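HTH-type transcriptional regulator AscG (Escherichia coli K12, PDB 3DBI) represses transcription of the cryptic asc operon as a sequence-specific DNA-binding regulator of the LacI family. Local coordinates at residues V67-L72 with I123-R128; C163-T168 with S193-E198. One frame throughout, in Å; residues are numbered along the deposited sequence.

Contact 1: residues V67-L72 with I123-R128; sequences VVTNTL and IMIYPR. With PO4 (phosphate ion), chain D.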
loop_
_atom_site.group_PDB
_atom_site.type_symbol
_atom_site.label_atom_id
_atom_site.label_comp_id
_atom_site.label_asym_id
_atom_site.label_seq_id
_atom_site.Cartn_x
_atom_site.Cartn_y
_atom_site.Cartn_z
ATOM N N VAL A 67 2.418 -18.379 -1.856
ATOM C CA VAL A 67 2.010 -18.330 -0.462
ATOM C C VAL A 67 1.680 -16.889 -0.081
ATOM O O VAL A 67 2.535 -16.008 -0.165
ATOM C CB VAL A 67 3.110 -18.878 0.487
ATOM C CG1 VAL A 67 2.692 -18.719 1.947
ATOM C CG2 VAL A 67 3.416 -20.343 0.178
ATOM N N VAL A 68 0.436 -16.654 0.322
ATOM C CA VAL A 68 0.025 -15.358 0.856
ATOM C C VAL A 68 0.561 -15.269 2.274
ATOM O O VAL A 68 0.284 -16.132 3.089
ATOM C CB VAL A 68 -1.520 -15.225 0.887
ATOM C CG1 VAL A 68 -1.937 -13.836 1.314
ATOM C CG2 VAL A 68 -2.099 -15.549 -0.470
ATOM N N THR A 69 1.345 -14.242 2.565
ATOM C CA THR A 69 1.888 -14.079 3.913
ATOM C C THR A 69 1.447 -12.766 4.541
ATOM O O THR A 69 0.908 -11.887 3.860
ATOM C CB THR A 69 3.440 -14.142 3.944
ATOM O OG1 THR A 69 3.974 -13.206 3.005
ATOM C CG2 THR A 69 3.941 -15.544 3.621
ATOM N N ASN A 70 1.718 -12.629 5.837
ATOM C CA ASN A 70 1.383 -11.430 6.601
ATOM C C ASN A 70 2.281 -10.232 6.270
ATOM O O ASN A 70 2.788 -9.548 7.166
ATOM C CB ASN A 70 1.440 -11.745 8.101
ATOM C CG ASN A 70 0.536 -10.845 8.923
ATOM O OD1 ASN A 70 -0.335 -10.152 8.384
ATOM N ND2 ASN A 70 0.738 -10.853 10.237
ATOM N N THR A 71 2.464 -9.983 4.975
ATOM C CA THR A 71 3.420 -8.995 4.488
ATOM C C THR A 71 2.824 -8.032 3.452
ATOM O O THR A 71 3.554 -7.212 2.888
ATOM C CB THR A 71 4.681 -9.667 3.889
ATOM O OG1 THR A 71 4.291 -10.659 2.932
ATOM C CG2 THR A 71 5.550 -10.315 4.976
ATOM N N LEU A 72 1.520 -8.128 3.189
ATOM C CA LEU A 72 0.838 -7.066 2.432
ATOM C C LEU A 72 0.890 -5.801 3.284
ATOM O O LEU A 72 0.688 -5.880 4.482
ATOM C CB LEU A 72 -0.613 -7.416 2.037
ATOM C CG LEU A 72 -1.498 -8.543 2.574
ATOM C CD1 LEU A 72 -2.948 -8.224 2.317
ATOM C CD2 LEU A 72 -1.144 -9.884 1.962
ATOM N N ILE A 123 6.768 -22.833 -6.416
ATOM C CA ILE A 123 6.153 -22.096 -5.317
ATOM C C ILE A 123 6.989 -20.852 -5.032
ATOM O O ILE A 123 8.214 -20.919 -5.005
ATOM C CB ILE A 123 6.040 -22.979 -4.046
ATOM C CG1 ILE A 123 5.026 -24.099 -4.268
ATOM C CG2 ILE A 123 5.638 -22.160 -2.809
ATOM C CD1 ILE A 123 5.320 -25.326 -3.472
HETATM N N MSE A 124 6.326 -19.714 -4.841
HETATM C CA MSE A 124 7.017 -18.481 -4.486
HETATM C C MSE A 124 6.510 -17.997 -3.143
HETATM O O MSE A 124 5.313 -18.093 -2.856
HETATM C CB MSE A 124 6.790 -17.406 -5.548
HETATM C CG MSE A 124 6.625 -17.949 -6.958
HETATM SE SE MSE A 124 6.402 -16.524 -8.214
HETATM C CE MSE A 124 8.279 -15.972 -8.238
ATOM N N ILE A 125 7.422 -17.468 -2.331
ATOM C CA ILE A 125 7.095 -17.022 -0.982
ATOM C C ILE A 125 7.991 -15.854 -0.539
ATOM O O ILE A 125 9.174 -15.810 -0.863
ATOM C CB ILE A 125 7.149 -18.221 0.034
ATOM C CG1 ILE A 125 6.786 -17.780 1.457
ATOM C CG2 ILE A 125 8.515 -18.937 -0.012
ATOM C CD1 ILE A 125 6.534 -18.932 2.437
ATOM N N TYR A 126 7.387 -14.888 0.149
ATOM C CA TYR A 126 8.103 -13.910 0.953
ATOM C C TYR A 126 7.745 -14.228 2.410
ATOM O O TYR A 126 6.718 -13.789 2.911
ATOM C CB TYR A 126 7.715 -12.483 0.540
ATOM C CG TYR A 126 8.207 -11.348 1.431
ATOM C CD1 TYR A 126 9.365 -11.468 2.212
ATOM C CD2 TYR A 126 7.518 -10.135 1.467
ATOM C CE1 TYR A 126 9.804 -10.409 3.030
ATOM C CE2 TYR A 126 7.949 -9.075 2.262
ATOM C CZ TYR A 126 9.090 -9.214 3.042
ATOM O OH TYR A 126 9.512 -8.156 3.827
ATOM N N PRO A 127 8.594 -15.019 3.084
ATOM C CA PRO A 127 8.306 -15.523 4.427
ATOM C C PRO A 127 8.501 -14.513 5.560
ATOM O O PRO A 127 9.561 -13.895 5.678
ATOM C CB PRO A 127 9.279 -16.692 4.572
ATOM C CG PRO A 127 10.412 -16.354 3.684
ATOM C CD PRO A 127 9.887 -15.506 2.572
ATOM N N ARG A 128 7.471 -14.364 6.385
ATOM C CA ARG A 128 7.518 -13.487 7.551
ATOM C C ARG A 128 8.065 -14.248 8.776
ATOM O O ARG A 128 8.900 -13.723 9.516
ATOM C CB ARG A 128 6.126 -12.854 7.788
ATOM C CG ARG A 128 5.755 -12.387 9.217
ATOM C CD ARG A 128 6.529 -11.187 9.765
ATOM N NE ARG A 128 6.684 -10.127 8.778
ATOM C CZ ARG A 128 7.854 -9.675 8.331
ATOM N NH1 ARG A 128 9.007 -10.169 8.794
ATOM N NH2 ARG A 128 7.864 -8.711 7.418
HETATM P P PO4 D . 11.131 -8.108 6.980
HETATM O O1 PO4 D . 10.175 -9.036 6.269
HETATM O O2 PO4 D . 11.142 -6.766 6.295
HETATM O O3 PO4 D . 10.680 -7.911 8.405
HETATM O O4 PO4 D . 12.513 -8.713 6.937
HETATM O O HOH W 1 4.675 -14.604 0.411
HETATM O O HOH W 2 5.013 -8.100 7.564
#
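Val-67 to Thr-71 and Ile-123 to Arg-128 run side by side as the C-terminal ends of two neighbouring parallel strands of the five-stranded sheet, 63-68 and 122-125, together with the loops that follow them. Between the two segments one backbone bond, Val-67 N to Met-124 O, is 3.1 Å long and nearly straight at 171°; Met-124 also pairs with Gly-65. Beside it, the branches of Val-67 pack on Ile-125 CD1, with CG1 at 3.9 Å, while CG2 also reaches Ile-123 CG2. Where the strands part, water 1 takes over the pairing: it donates to Val-67 O and accepts from Tyr-126 N.

Further on, two threonine hydroxyls form a relay. Thr-71 OG1 donates to Thr-69 OG1 at 2.6 Å, and Thr-69 OG1 in turn gives its proton to Tyr-126 O at 2.8 Å, from a position tilted 18° out of the carbonyl plane. With chi1 at 51°, Thr-71 holds OG1 between its backbone N and carbonyl carbon, which turns OG1 to Thr-69 and lays methyl CG2 over one face of the Tyr-126 ring, off centre, in a CH-pi contact 4.1 Å from the centroid. The same methyl lies 3.7 Å from Arg-128 NH2.

Arg-128, bent at chi2 and chi3, brings the edge of its guanidinium to the phosphate: NH2 donates to O1 at 2.6 Å and NH1 to O3 at 2.8 Å. On the same group, NE donates to water 2, which bonds Asn-70 O. Tyr-126 OH adds a weak bond to phosphate O1, and His-74 and Arg-151 also bind the ion. The guanidinium is thus gripped by anion and water along its edge, and the phosphate's negative charge probably offsets the closeness of the Arg-128 and Arg-151 guanidinium groups.

Contact 2: residues C163-T168 with S193-E198; sequences CDHKQT and SPTSIE. With PO4 (phosphate ion), chain D.
His-165 and Thr-195 bring together the first turns of helices 165-178 and 194-209. The His-165 side chain leaves its helix toward the other segment, and its CB lies 3.9 Å from Glu-198 CB and equally far from Glu-198 OE2. Chi1 of -70° sets CG beside the backbone N, where it meets Thr-195 CG2 at 3.7 Å. That methyl sits over the middle of the imidazole, a CH-pi contact only 10° off the ring normal, so all five ring atoms lie beneath it at similar range. Cys-163 SG covers the opposite face, offset toward the rim, and Glu-198 OE2 comes to the edge near CD2. At the tip, NE2 is hydrogen-bonded to Asn-150 OD1. Sandwiched on both faces and tied at NE2, the ring is probably held against rotation. Replacing the imidazole by an alanine here is likely to open a gap between the Thr-195 methyl and Cys-163 SG and to deprive Asn-150 OD1 of this donor.

Next to it the backbones draw close, Lys-166 CA making a CA-H...O contact of 3.4 Å with Glu-198 O. The other branch of Thr-195 serves the phosphate: OG1 donates to O4 at 2.7 Å, and the backbone N gives the same oxygen a second, longer bond at an angle of 150°. Ser-193 OG donates to O3 at 2.6 Å while accepting from Ser-196 N as the N-cap of its helix. Asp-164 caps the other helix through a weak bond from Gln-167 N to OD1. Holding the ion by a cap hydroxyl and a first-turn amide is the familiar binding of an anion at the N-terminus of a helix, here in the cleft between the two subdomains of a periplasmic-binding-protein-like fold.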
loop_
_atom_site.group_PDB
_atom_site.type_symbol
_atom_site.label_atom_id
_atom_site.label_comp_id
_atom_site.label_asym_id
_atom_site.label_seq_id
_atom_site.Cartn_x
_atom_site.Cartn_y
_atom_site.Cartn_z
ATOM N N CYS A 163 18.322 -8.456 -1.134
ATOM C CA CYS A 163 18.920 -7.143 -1.150
ATOM C C CYS A 163 19.829 -7.034 0.074
ATOM O O CYS A 163 19.462 -7.477 1.171
ATOM C CB CYS A 163 17.810 -6.095 -1.119
ATOM S SG CYS A 163 18.369 -4.428 -0.990
ATOM N N ASP A 164 21.016 -6.466 -0.108
ATOM C CA ASP A 164 21.947 -6.317 1.006
ATOM C C ASP A 164 21.538 -5.129 1.875
ATOM O O ASP A 164 22.085 -4.026 1.739
ATOM C CB ASP A 164 23.393 -6.173 0.503
ATOM C CG ASP A 164 24.437 -6.474 1.589
ATOM O OD1 ASP A 164 24.089 -6.532 2.794
ATOM O OD2 ASP A 164 25.626 -6.642 1.232
ATOM N N HIS A 165 20.584 -5.378 2.775
ATOM C CA HIS A 165 20.019 -4.340 3.647
ATOM C C HIS A 165 21.019 -3.786 4.661
ATOM O O HIS A 165 20.897 -2.633 5.078
ATOM C CB HIS A 165 18.755 -4.835 4.366
ATOM C CG HIS A 165 17.578 -5.018 3.461
ATOM N ND1 HIS A 165 16.977 -3.969 2.798
ATOM C CD2 HIS A 165 16.898 -6.132 3.099
ATOM C CE1 HIS A 165 15.978 -4.430 2.067
ATOM N NE2 HIS A 165 15.910 -5.741 2.230
ATOM N N LYS A 166 21.987 -4.614 5.051
ATOM C CA LYS A 166 23.120 -4.196 5.891
ATOM C C LYS A 166 24.040 -3.168 5.205
ATOM O O LYS A 166 24.328 -2.120 5.785
ATOM C CB LYS A 166 23.908 -5.429 6.355
ATOM C CG LYS A 166 25.375 -5.192 6.691
ATOM C CD LYS A 166 25.644 -5.135 8.181
ATOM C CE LYS A 166 26.281 -6.432 8.656
ATOM N NZ LYS A 166 27.318 -6.202 9.705
ATOM N N GLN A 167 24.478 -3.467 3.979
ATOM C CA GLN A 167 25.370 -2.587 3.208
ATOM C C GLN A 167 24.645 -1.309 2.788
ATOM O O GLN A 167 25.220 -0.224 2.811
ATOM C CB GLN A 167 25.932 -3.328 1.978
ATOM C CG GLN A 167 26.983 -2.565 1.149
ATOM C CD GLN A 167 28.237 -2.203 1.950
ATOM O OE1 GLN A 167 28.852 -3.060 2.590
ATOM N NE2 GLN A 167 28.617 -0.927 1.915
ATOM N N THR A 168 23.372 -1.458 2.429
ATOM C CA THR A 168 22.509 -0.338 2.073
ATOM C C THR A 168 22.401 0.654 3.236
ATOM O O THR A 168 22.532 1.873 3.044
ATOM C CB THR A 168 21.113 -0.844 1.647
ATOM O OG1 THR A 168 21.233 -1.638 0.458
ATOM C CG2 THR A 168 20.187 0.303 1.365
ATOM N N SER A 193 12.497 -8.688 13.075
ATOM C CA SER A 193 12.568 -8.517 11.630
ATOM C C SER A 193 14.008 -8.634 11.126
ATOM O O SER A 193 14.881 -7.910 11.605
ATOM C CB SER A 193 11.983 -7.165 11.229
ATOM O OG SER A 193 12.422 -6.801 9.929
ATOM N N PRO A 194 14.253 -9.544 10.161
ATOM C CA PRO A 194 15.567 -9.680 9.520
ATOM C C PRO A 194 16.082 -8.364 8.914
ATOM O O PRO A 194 17.263 -8.039 9.068
ATOM C CB PRO A 194 15.320 -10.720 8.421
ATOM C CG PRO A 194 14.136 -11.506 8.904
ATOM C CD PRO A 194 13.280 -10.529 9.643
ATOM N N THR A 195 15.202 -7.615 8.249
ATOM C CA THR A 195 15.578 -6.358 7.606
ATOM C C THR A 195 15.955 -5.313 8.659
ATOM O O THR A 195 16.927 -4.566 8.501
ATOM C CB THR A 195 14.435 -5.828 6.715
ATOM O OG1 THR A 195 14.068 -6.833 5.760
ATOM C CG2 THR A 195 14.866 -4.578 5.963
ATOM N N SER A 196 15.191 -5.290 9.744
ATOM C CA SER A 196 15.423 -4.364 10.851
ATOM C C SER A 196 16.712 -4.656 11.615
ATOM O O SER A 196 17.367 -3.733 12.111
ATOM C CB SER A 196 14.245 -4.409 11.817
ATOM O OG SER A 196 14.527 -3.724 13.018
ATOM N N ILE A 197 17.047 -5.945 11.719
ATOM C CA ILE A 197 18.313 -6.405 12.295
ATOM C C ILE A 197 19.476 -5.939 11.414
ATOM O O ILE A 197 20.432 -5.339 11.919
ATOM C CB ILE A 197 18.320 -7.953 12.483
ATOM C CG1 ILE A 197 17.470 -8.338 13.697
ATOM C CG2 ILE A 197 19.740 -8.504 12.646
ATOM C CD1 ILE A 197 16.986 -9.789 13.682
ATOM N N GLU A 198 19.323 -6.158 10.128
ATOM C CA GLU A 198 20.319 -5.826 9.170
ATOM C C GLU A 198 20.600 -4.347 9.103
ATOM O O GLU A 198 21.716 -3.947 8.945
ATOM C CB GLU A 198 19.886 -6.335 7.817
ATOM C CG GLU A 198 20.428 -7.683 7.486
ATOM C CD GLU A 198 19.451 -8.576 6.757
ATOM O OE1 GLU A 198 18.809 -9.410 7.414
ATOM O OE2 GLU A 198 19.354 -8.474 5.522
HETATM P P PO4 D . 11.131 -8.108 6.980
HETATM O O1 PO4 D . 10.175 -9.036 6.269
HETATM O O2 PO4 D . 11.142 -6.766 6.295
HETATM O O3 PO4 D . 10.680 -7.911 8.405
HETATM O O4 PO4 D . 12.513 -8.713 6.937
#

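The two contacts follow one another along the chain, contact 1 closing before contact 2 opens, with centres 18 Å apart and nearest atoms about 4 Å apart without touching. Contact 1 lies at the C-terminal ends of strands 63-68 and 122-125 of the parallel sheet; contact 2 joins helices 165-178 and 194-209, which accompany the mixed sheet containing strand 184-187. The phosphate, probably from the crystallisation liquor, bridges them, and Asn-150 bonds His-165 and, weakly, Tyr-126. This places the ion between the two subdomains, where LacI-family regulators characteristically bind their effector, so it probably marks part of the sugar site.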